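Local coordinates for protein L-2,4-diaminobutyric acid acetyltransferase (Geobacillus sp., PDB 6SJY) that probably catalyses the acetylation of L-2,4-diaminobutyrate by acetyl coenzyme A, a step in the biosynthesis of the chemical chaperone ectoine, at residues 5-10 and 55-60; 23-28 and 80-85; 105-110 and 165-170. All blocks are in the same frame, centred on the assembly; numbering follows the deposited sequence.

Interaction 1: residues 5-10 and 55-60; sequences TGTEVV and EHEGDI
Glu55 pairs with Val10 through the backbone, an antiparallel hydrogen-bonded pair that sets the edge strand 10-12 against strand 52-56. The two bonds are short and nearly straight: Val10 N to Glu55 O is 2.7 Å, and Glu55 N to Val10 O is 2.6 Å. The two side chains share one face of the sheet, where Val10 CG2 rests 3.9 Å from Glu55 CB. The carboxylate of Glu55 turns to other partners, forming salt bridges with Arg21 and Arg12.

At His56 the contact passes from backbone to side chain. With CG anti to the backbone N (chi1 -172°), the imidazole swings alongside Thr7, and Thr7 O lies almost in the ring plane, 2.7 Å from His56 NE2. The donor stands above the plane of that carbonyl, and the N-H is bent to 131°. The same NE2 also meets Thr7 OG1 at 3.2 Å, tilted from the ring plane, while Val9 CG2 approaches the ring obliquely near CD2.

Glu57 is the second residue of the type I' turn, His56 to Asp59, that joins strands 52-56 and 59-68. Its CG sits 3.7 Å above the imidazole plane, over the ring centre, and its OE2 accepts from the Thr7 hydroxyl, which comes from above the carboxylate plane, OG1 to OE2 3.0 Å.

The Thr7 hydroxyl thus relays between imidazole and carboxylate, accepting from His56 and donating to Glu57. The carboxylate so close by might favour a protonated imidazole, though NE2 could donate equally well from the neutral ring. The relay fastens the loop before strand 10-12 to the turn by polar side chains where strand pairing has ended.

Interaction 2: residues 23-28 and 80-85; sequences WELIRD and QVAVAS. With 9YT ((2~{S})-4-acetamido-2-azanyl-butanoic acid), chain E.
Leu25 and Ile26 lie on the side of helix 19-29 that faces strand 75-83; the axes of 23-28 and 80-83 cross at 79° and come within 8.4 Å. The nearest backbone approaches are Leu25 to Ala84 and Ile26 to Ala82, each with 6.5 Å between CA atoms.

Ala82 on the strand and Ala84 just beyond it meet the helix with methyls only. A chi1 of 178° lets Leu25 divide its two branches between them: CD1 touches Ala84 CB at 3.7 Å and CD2 reaches Ala82 CB at 4.0 Å. The tip of Ile26 presses on the same methyl, CD1 to Ala82 CB measuring 3.3 Å, tighter than usual van der Waals contact. The other branch of Ile26, CG2, lies 4.1 Å from Gln80 NE2.

Gln80 turns this packing into part of the active-site pocket. Its extended chain brings NE2 3.2 Å from O11 of the bound product, 4-acetamido-2-aminobutanoate, along a nearly straight N-H (171°); the same nitrogen donates to Asp33 O, and OE1 is held by Tyr40 OH. Putting a leucine here would probably leave the product carboxylate without this amide donor and Tyr40 OH without this amide oxygen.

Around the crossing, Leu25 also packs on Ile60 and Phe63 of strand 59-68, next to strand 75-83 in the sheet, and Ile26 touches Tyr40 of helix 37-46. Val81, whose side chain leaves the strand away from helix 19-29, packs against Leu126 and Phe127 of helix 121-133, so this strand joins helices on both faces of the GNAT sheet.

Interaction 3: residues 105-110 and 165-170; sequences ACHGVR and PFFNDI
Gly108 and Asn168 lie in two irregular segments that run antiparallel, bonded through Phe166 N to Arg110 O, Asn168 N to Val109 O and Gly108 N to Asn168 O, and carry on the pairing of strands 111-115 and 158-163 of the GNAT sheet past its regular part. A type II turn from Cys106 to Val109 shapes the first segment.

A chi1 of -159° swings the Asn168 amide across to that turn, where ND2 donates to Cys106 O at 3.0 Å, its N-H pointing almost directly at the oxygen. Val109 N binds the same oxygen from the opposite face of its carbonyl plane, and Met101 O shares ND2. On the inner side, Val109 CG1 meets Phe166 CZ at 4.2 Å.

The outer side is aromatic and charged. The edge of Phe167 turns toward the face of His107, an offset edge-to-face pair with planes at 80°. Phe167 CD1 lies over one face of the Arg110 guanidinium, toward its rim and 3.4 Å from Arg110 CZ, with the planes 35° apart. A water at the guanidinium edge accepts from Arg110 NH1 at 2.8 Å and donates to Phe166 O at 2.6 Å.

From the N terminus, interaction 1 comes first, closing the loop between the entry into edge strand 10-12 and the turn joining strands 52-56 and 59-68. Before it closes, helix 19-29 has opened interaction 2, whose second half arrives on strand 75-83; the two therefore cross along the chain. They also touch in space, where Ile60 O meets Leu25 CD1, and both end on neighbouring strands of one sheet. Interaction 3 follows in series, bringing the chain's last modelled residues back to the approach to strand 111-115. Its centre lies about 27 Å from that of interaction 2, across the middle of the chain. Early edge, product pocket and C-terminal tail are thus each secured to a common sheet.

Interaction 1: residues 5-10 and 55-60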
loop_
_atom_site.group_PDB
_atom_site.type_symbol
_atom_site.label_atom_id
_atom_site.label_comp_id
_atom_site.label_asym_id
_atom_site.label_seq_id
_atom_site.Cartn_x
_atom_site.Cartn_y
_atom_site.Cartn_z
ATOM N N THR A 5 28.922 -17.424 -13.931
ATOM C CA THR A 5 28.315 -18.681 -14.525
ATOM C C THR A 5 26.727 -18.710 -14.698
ATOM O O THR A 5 26.116 -19.797 -14.907
ATOM C CB THR A 5 28.855 -19.989 -13.800
ATOM O OG1 THR A 5 28.202 -20.219 -12.530
ATOM C CG2 THR A 5 30.403 -19.916 -13.574
ATOM N N GLY A 6 26.076 -17.536 -14.649
ATOM C CA GLY A 6 24.595 -17.402 -14.833
ATOM C C GLY A 6 23.698 -17.893 -13.688
ATOM O O GLY A 6 22.501 -18.114 -13.897
ATOM N N THR A 7 24.298 -18.052 -12.498
ATOM C CA THR A 7 23.663 -18.591 -11.273
ATOM C C THR A 7 23.778 -17.656 -10.033
ATOM O O THR A 7 23.481 -18.034 -8.912
ATOM C CB THR A 7 24.286 -19.965 -10.904
ATOM O OG1 THR A 7 23.419 -20.635 -9.989
ATOM C CG2 THR A 7 25.714 -19.827 -10.271
ATOM N N GLU A 8 24.264 -16.449 -10.231
ATOM C CA GLU A 8 24.171 -15.467 -9.219
ATOM C C GLU A 8 22.731 -14.836 -9.194
ATOM O O GLU A 8 21.913 -14.837 -10.188
ATOM C CB GLU A 8 25.290 -14.456 -9.354
ATOM C CG GLU A 8 25.407 -13.862 -10.733
ATOM C CD GLU A 8 25.643 -12.366 -10.724
ATOM O OE1 GLU A 8 24.872 -11.636 -11.397
ATOM O OE2 GLU A 8 26.590 -11.919 -10.038
ATOM N N VAL A 9 22.420 -14.350 -7.996
ATOM C CA VAL A 9 21.120 -13.788 -7.713
ATOM C C VAL A 9 21.183 -12.417 -8.296
ATOM O O VAL A 9 22.174 -11.731 -8.099
ATOM C CB VAL A 9 20.837 -13.689 -6.211
ATOM C CG1 VAL A 9 19.484 -12.962 -5.960
ATOM C CG2 VAL A 9 20.854 -15.083 -5.570
ATOM N N VAL A 10 20.135 -12.010 -9.014
ATOM C CA VAL A 10 20.070 -10.625 -9.574
ATOM C C VAL A 10 18.926 -9.793 -8.986
ATOM O O VAL A 10 17.858 -10.326 -8.665
ATOM C CB VAL A 10 19.957 -10.637 -11.102
ATOM C CG1 VAL A 10 21.315 -10.997 -11.725
ATOM C CG2 VAL A 10 18.893 -11.620 -11.539
ATOM N N GLU A 55 16.044 -12.115 -8.079
ATOM C CA GLU A 55 15.778 -13.284 -8.922
ATOM C C GLU A 55 16.958 -14.211 -9.065
ATOM O O GLU A 55 18.134 -13.792 -9.099
ATOM C CB GLU A 55 15.357 -12.827 -10.311
ATOM C CG GLU A 55 13.864 -12.711 -10.460
ATOM C CD GLU A 55 13.453 -11.778 -11.587
ATOM O OE1 GLU A 55 14.185 -10.790 -11.857
ATOM O OE2 GLU A 55 12.376 -12.041 -12.187
ATOM N N HIS A 56 16.611 -15.474 -9.186
ATOM C CA HIS A 56 17.611 -16.496 -9.390
ATOM C C HIS A 56 17.104 -17.520 -10.393
ATOM O O HIS A 56 16.124 -18.230 -10.125
ATOM C CB HIS A 56 17.960 -17.163 -8.076
ATOM C CG HIS A 56 19.118 -18.100 -8.174
ATOM N ND1 HIS A 56 19.000 -19.450 -7.908
ATOM C CD2 HIS A 56 20.412 -17.884 -8.522
ATOM C CE1 HIS A 56 20.177 -20.021 -8.070
ATOM N NE2 HIS A 56 21.047 -19.096 -8.448
ATOM N N GLU A 57 17.751 -17.539 -11.566
ATOM C CA GLU A 57 17.451 -18.530 -12.599
ATOM C C GLU A 57 16.014 -18.449 -13.046
ATOM O O GLU A 57 15.307 -19.454 -13.115
ATOM C CB GLU A 57 17.838 -19.918 -12.106
ATOM C CG GLU A 57 19.303 -19.905 -11.717
ATOM C CD GLU A 57 19.900 -21.281 -11.596
ATOM O OE1 GLU A 57 19.143 -22.246 -11.355
ATOM O OE2 GLU A 57 21.140 -21.360 -11.717
ATOM N N GLY A 58 15.605 -17.207 -13.333
ATOM C CA GLY A 58 14.234 -16.891 -13.745
ATOM C C GLY A 58 13.163 -16.856 -12.669
ATOM O O GLY A 58 12.051 -16.440 -12.950
ATOM N N ASP A 59 13.461 -17.310 -11.448
ATOM C CA ASP A 59 12.459 -17.249 -10.375
ATOM C C ASP A 59 12.681 -16.122 -9.395
ATOM O O ASP A 59 13.811 -15.775 -9.075
ATOM C CB ASP A 59 12.371 -18.574 -9.679
ATOM C CG ASP A 59 11.733 -19.610 -10.565
ATOM O OD1 ASP A 59 10.805 -19.281 -11.352
ATOM O OD2 ASP A 59 12.161 -20.755 -10.478
ATOM N N ILE A 60 11.586 -15.490 -8.988
ATOM C CA ILE A 60 11.641 -14.517 -7.892
ATOM C C ILE A 60 11.967 -15.246 -6.600
ATOM O O ILE A 60 11.306 -16.157 -6.198
ATOM C CB ILE A 60 10.368 -13.691 -7.751
ATOM C CG1 ILE A 60 10.234 -12.891 -9.061
ATOM C CG2 ILE A 60 10.493 -12.681 -6.584
ATOM C CD1 ILE A 60 9.144 -11.850 -9.104
#

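Interaction 2: residues 23-28 and 80-85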
loop_
_atom_site.group_PDB
_atom_site.type_symbol
_atom_site.label_atom_id
_atom_site.label_comp_id
_atom_site.label_asym_id
_atom_site.label_seq_id
_atom_site.Cartn_x
_atom_site.Cartn_y
_atom_site.Cartn_z
ATOM N N TRP A 23 3.251 -11.772 -5.478
ATOM C CA TRP A 23 2.230 -12.329 -4.655
ATOM C C TRP A 23 2.467 -13.821 -4.362
ATOM O O TRP A 23 2.211 -14.304 -3.236
ATOM C CB TRP A 23 0.884 -12.137 -5.339
ATOM C CG TRP A 23 -0.280 -12.672 -4.599
ATOM C CD1 TRP A 23 -0.981 -12.032 -3.638
ATOM C CD2 TRP A 23 -0.914 -13.917 -4.810
ATOM N NE1 TRP A 23 -2.029 -12.789 -3.227
ATOM C CE2 TRP A 23 -2.002 -13.975 -3.927
ATOM C CE3 TRP A 23 -0.672 -14.985 -5.670
ATOM C CZ2 TRP A 23 -2.860 -15.063 -3.870
ATOM C CZ3 TRP A 23 -1.514 -16.096 -5.620
ATOM C CH2 TRP A 23 -2.586 -16.137 -4.707
ATOM N N GLU A 24 2.889 -14.572 -5.371
ATOM C CA GLU A 24 3.148 -16.006 -5.167
ATOM C C GLU A 24 4.315 -16.266 -4.213
ATOM O O GLU A 24 4.230 -17.152 -3.376
ATOM C CB GLU A 24 3.390 -16.702 -6.502
ATOM C CG GLU A 24 2.061 -16.901 -7.214
ATOM C CD GLU A 24 2.188 -17.264 -8.688
ATOM O OE1 GLU A 24 3.305 -17.194 -9.243
ATOM O OE2 GLU A 24 1.135 -17.595 -9.274
ATOM N N LEU A 25 5.354 -15.451 -4.302
ATOM C CA LEU A 25 6.422 -15.507 -3.330
ATOM C C LEU A 25 5.912 -15.240 -1.903
ATOM O O LEU A 25 6.155 -15.998 -0.985
ATOM C CB LEU A 25 7.480 -14.532 -3.698
ATOM C CG LEU A 25 8.676 -14.453 -2.720
ATOM C CD1 LEU A 25 9.740 -15.555 -2.908
ATOM C CD2 LEU A 25 9.342 -13.085 -2.855
ATOM N N ILE A 26 5.150 -14.176 -1.724
ATOM C CA ILE A 26 4.696 -13.837 -0.409
ATOM C C ILE A 26 3.763 -14.969 0.041
ATOM O O ILE A 26 3.896 -15.456 1.132
ATOM C CB ILE A 26 4.002 -12.470 -0.340
ATOM C CG1 ILE A 26 4.893 -11.327 -0.850
ATOM C CG2 ILE A 26 3.518 -12.189 1.085
ATOM C CD1 ILE A 26 6.283 -11.370 -0.323
ATOM N N ARG A 27 2.891 -15.446 -0.819
ATOM C CA ARG A 27 2.017 -16.528 -0.441
ATOM C C ARG A 27 2.776 -17.798 0.049
ATOM O O ARG A 27 2.353 -18.388 1.009
ATOM C CB ARG A 27 1.070 -16.897 -1.573
ATOM C CG ARG A 27 -0.064 -17.896 -1.197
ATOM C CD ARG A 27 -0.534 -18.779 -2.330
ATOM N NE ARG A 27 0.632 -19.225 -3.146
ATOM C CZ ARG A 27 0.602 -19.496 -4.457
ATOM N NH1 ARG A 27 -0.531 -19.414 -5.158
ATOM N NH2 ARG A 27 1.718 -19.846 -5.088
ATOM N N ASP A 28 3.866 -18.188 -0.600
ATOM C CA ASP A 28 4.550 -19.461 -0.282
ATOM C C ASP A 28 5.410 -19.395 0.990
ATOM O O ASP A 28 5.723 -20.386 1.630
ATOM C CB ASP A 28 5.419 -19.859 -1.465
ATOM C CG ASP A 28 4.581 -20.203 -2.727
ATOM O OD1 ASP A 28 3.349 -20.468 -2.656
ATOM O OD2 ASP A 28 5.158 -20.157 -3.817
ATOM N N GLN A 80 7.479 -4.925 3.533
ATOM C CA GLN A 80 7.667 -6.363 3.561
ATOM C C GLN A 80 9.077 -6.725 3.096
ATOM O O GLN A 80 9.640 -6.066 2.209
ATOM C CB GLN A 80 6.634 -7.120 2.750
ATOM C CG GLN A 80 5.224 -6.929 3.212
ATOM C CD GLN A 80 4.200 -7.895 2.607
ATOM O OE1 GLN A 80 3.746 -7.743 1.468
ATOM N NE2 GLN A 80 3.768 -8.844 3.410
ATOM N N VAL A 81 9.623 -7.779 3.703
ATOM C CA VAL A 81 10.856 -8.380 3.269
ATOM C C VAL A 81 10.574 -9.851 3.191
ATOM O O VAL A 81 10.141 -10.430 4.167
ATOM C CB VAL A 81 11.978 -8.137 4.284
ATOM C CG1 VAL A 81 13.287 -8.671 3.734
ATOM C CG2 VAL A 81 12.080 -6.653 4.577
ATOM N N ALA A 82 10.750 -10.443 2.015
ATOM C CA ALA A 82 10.459 -11.863 1.812
ATOM C C ALA A 82 11.624 -12.478 1.073
ATOM O O ALA A 82 12.186 -11.820 0.184
ATOM C CB ALA A 82 9.245 -12.035 0.959
ATOM N N VAL A 83 11.957 -13.719 1.436
ATOM C CA VAL A 83 13.019 -14.530 0.818
ATOM C C VAL A 83 12.452 -15.911 0.739
ATOM O O VAL A 83 12.012 -16.459 1.723
ATOM C CB VAL A 83 14.349 -14.583 1.613
ATOM C CG1 VAL A 83 15.348 -15.504 0.898
ATOM C CG2 VAL A 83 14.980 -13.201 1.755
ATOM N N ALA A 84 12.418 -16.474 -0.456
ATOM C CA ALA A 84 11.918 -17.834 -0.665
ATOM C C ALA A 84 12.628 -18.840 0.271
ATOM O O ALA A 84 13.817 -18.707 0.533
ATOM C CB ALA A 84 12.140 -18.254 -2.116
ATOM N N SER A 85 11.876 -19.816 0.751
ATOM C CA SER A 85 12.415 -20.885 1.598
ATOM C C SER A 85 13.658 -21.542 1.061
ATOM O O SER A 85 14.625 -21.658 1.760
ATOM C CB SER A 85 11.388 -21.962 1.781
ATOM O OG SER A 85 10.761 -21.630 2.964
HETATM C C01 9YT E . 10.299 -5.708 8.114
HETATM C C02 9YT E . 9.280 -6.764 7.906
HETATM O O03 9YT E . 9.712 -7.956 7.906
HETATM N N04 9YT E . 7.956 -6.057 7.826
HETATM C C05 9YT E . 6.644 -6.574 7.516
HETATM C C06 9YT E . 5.887 -7.221 8.608
HETATM C C07 9YT E . 4.426 -7.253 8.252
HETATM N N08 9YT E . 3.705 -7.974 9.280
HETATM C C09 9YT E . 4.196 -7.886 6.877
HETATM O O10 9YT E . 3.239 -7.373 6.265
HETATM O O11 9YT E . 4.926 -8.830 6.393
#

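Interaction 3: residues 105-110 and 165-170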
loop_
_atom_site.group_PDB
_atom_site.type_symbol
_atom_site.label_atom_id
_atom_site.label_comp_id
_atom_site.label_asym_id
_atom_site.label_seq_id
_atom_site.Cartn_x
_atom_site.Cartn_y
_atom_site.Cartn_z
ATOM N N ALA A 105 16.023 6.949 -5.505
ATOM C CA ALA A 105 14.826 7.409 -4.841
ATOM C C ALA A 105 14.904 7.436 -3.289
ATOM O O ALA A 105 13.994 7.959 -2.641
ATOM C CB ALA A 105 13.657 6.573 -5.300
ATOM N N CYS A 106 15.982 6.890 -2.721
ATOM C CA CYS A 106 16.211 6.918 -1.285
ATOM C C CYS A 106 17.144 8.056 -0.889
ATOM O O CYS A 106 17.562 8.158 0.265
ATOM C CB CYS A 106 16.759 5.576 -0.810
ATOM S SG CYS A 106 15.463 4.328 -0.865
ATOM N N HIS A 107 17.409 8.965 -1.807
ATOM C CA HIS A 107 18.263 10.072 -1.491
ATOM C C HIS A 107 17.604 10.945 -0.492
ATOM O O HIS A 107 16.411 11.269 -0.607
ATOM C CB HIS A 107 18.610 10.909 -2.742
ATOM C CG HIS A 107 19.348 12.166 -2.411
ATOM N ND1 HIS A 107 20.703 12.166 -2.142
ATOM C CD2 HIS A 107 18.918 13.445 -2.236
ATOM C CE1 HIS A 107 21.078 13.385 -1.812
ATOM N NE2 HIS A 107 20.017 14.183 -1.876
ATOM N N GLY A 108 18.410 11.409 0.449
ATOM C CA GLY A 108 17.944 12.255 1.556
ATOM C C GLY A 108 17.091 11.587 2.637
ATOM O O GLY A 108 16.512 12.259 3.434
ATOM N N VAL A 109 16.943 10.281 2.613
ATOM C CA VAL A 109 16.327 9.564 3.735
ATOM C C VAL A 109 17.265 9.706 4.978
ATOM O O VAL A 109 18.428 9.515 4.872
ATOM C CB VAL A 109 16.132 8.067 3.357
ATOM C CG1 VAL A 109 15.759 7.180 4.527
ATOM C CG2 VAL A 109 15.006 7.937 2.298
ATOM N N ARG A 110 16.697 10.034 6.118
ATOM C CA ARG A 110 17.360 10.185 7.380
ATOM C C ARG A 110 16.947 9.127 8.432
ATOM O O ARG A 110 17.620 8.983 9.416
ATOM C CB ARG A 110 17.122 11.605 7.866
ATOM C CG ARG A 110 17.836 12.670 7.025
ATOM C CD ARG A 110 17.460 14.061 7.478
ATOM N NE ARG A 110 18.068 15.026 6.571
ATOM C CZ ARG A 110 19.319 15.459 6.642
ATOM N NH1 ARG A 110 20.098 15.061 7.613
ATOM N NH2 ARG A 110 19.796 16.261 5.720
ATOM N N PRO A 165 18.871 8.815 13.541
ATOM C CA PRO A 165 19.131 9.519 12.279
ATOM C C PRO A 165 20.446 9.208 11.599
ATOM O O PRO A 165 21.411 8.828 12.247
ATOM C CB PRO A 165 19.047 10.951 12.688
ATOM C CG PRO A 165 19.515 10.942 14.100
ATOM C CD PRO A 165 19.166 9.629 14.704
ATOM N N PHE A 166 20.404 9.185 10.270
ATOM C CA PHE A 166 21.567 9.136 9.432
ATOM C C PHE A 166 21.274 10.032 8.206
ATOM O O PHE A 166 20.280 10.785 8.173
ATOM C CB PHE A 166 21.932 7.710 9.075
ATOM C CG PHE A 166 20.933 7.010 8.178
ATOM C CD1 PHE A 166 19.675 6.623 8.660
ATOM C CD2 PHE A 166 21.283 6.664 6.887
ATOM C CE1 PHE A 166 18.774 5.971 7.859
ATOM C CE2 PHE A 166 20.388 5.993 6.083
ATOM C CZ PHE A 166 19.124 5.663 6.569
ATOM N N PHE A 167 22.178 10.045 7.255
ATOM C CA PHE A 167 21.935 10.764 6.022
ATOM C C PHE A 167 22.324 9.886 4.860
ATOM O O PHE A 167 23.464 9.660 4.648
ATOM C CB PHE A 167 22.631 12.134 5.988
ATOM C CG PHE A 167 22.279 12.928 4.736
ATOM C CD1 PHE A 167 20.978 13.413 4.554
ATOM C CD2 PHE A 167 23.204 13.085 3.703
ATOM C CE1 PHE A 167 20.613 14.084 3.400
ATOM C CE2 PHE A 167 22.854 13.775 2.542
ATOM C CZ PHE A 167 21.548 14.259 2.383
ATOM N N ASN A 168 21.333 9.383 4.130
ATOM C CA ASN A 168 21.521 8.549 2.962
ATOM C C ASN A 168 21.812 9.401 1.712
ATOM O O ASN A 168 20.903 9.968 1.053
ATOM C CB ASN A 168 20.279 7.681 2.729
ATOM C CG ASN A 168 20.570 6.457 1.874
ATOM O OD1 ASN A 168 21.539 5.772 2.115
ATOM N ND2 ASN A 168 19.737 6.180 0.884
ATOM N N ASP A 169 23.093 9.489 1.395
ATOM C CA ASP A 169 23.572 10.383 0.371
ATOM C C ASP A 169 23.672 9.623 -0.968
ATOM O O ASP A 169 24.444 8.680 -1.090
ATOM C CB ASP A 169 24.911 10.953 0.804
ATOM C CG ASP A 169 25.461 11.910 -0.195
ATOM O OD1 ASP A 169 24.757 12.890 -0.510
ATOM O OD2 ASP A 169 26.578 11.654 -0.682
ATOM N N ILE A 170 22.960 10.132 -1.971
ATOM C CA ILE A 170 22.297 9.333 -3.053
ATOM C C ILE A 170 22.298 7.821 -2.752
ATOM O O ILE A 170 21.281 7.240 -2.385
ATOM C CB ILE A 170 22.804 9.668 -4.520
ATOM C CG1 ILE A 170 23.667 8.538 -5.122
ATOM C CG2 ILE A 170 23.518 11.030 -4.632
ATOM C CD1 ILE A 170 22.878 7.322 -5.603
HETATM O O HOH W 1 19.979 13.016 9.543
#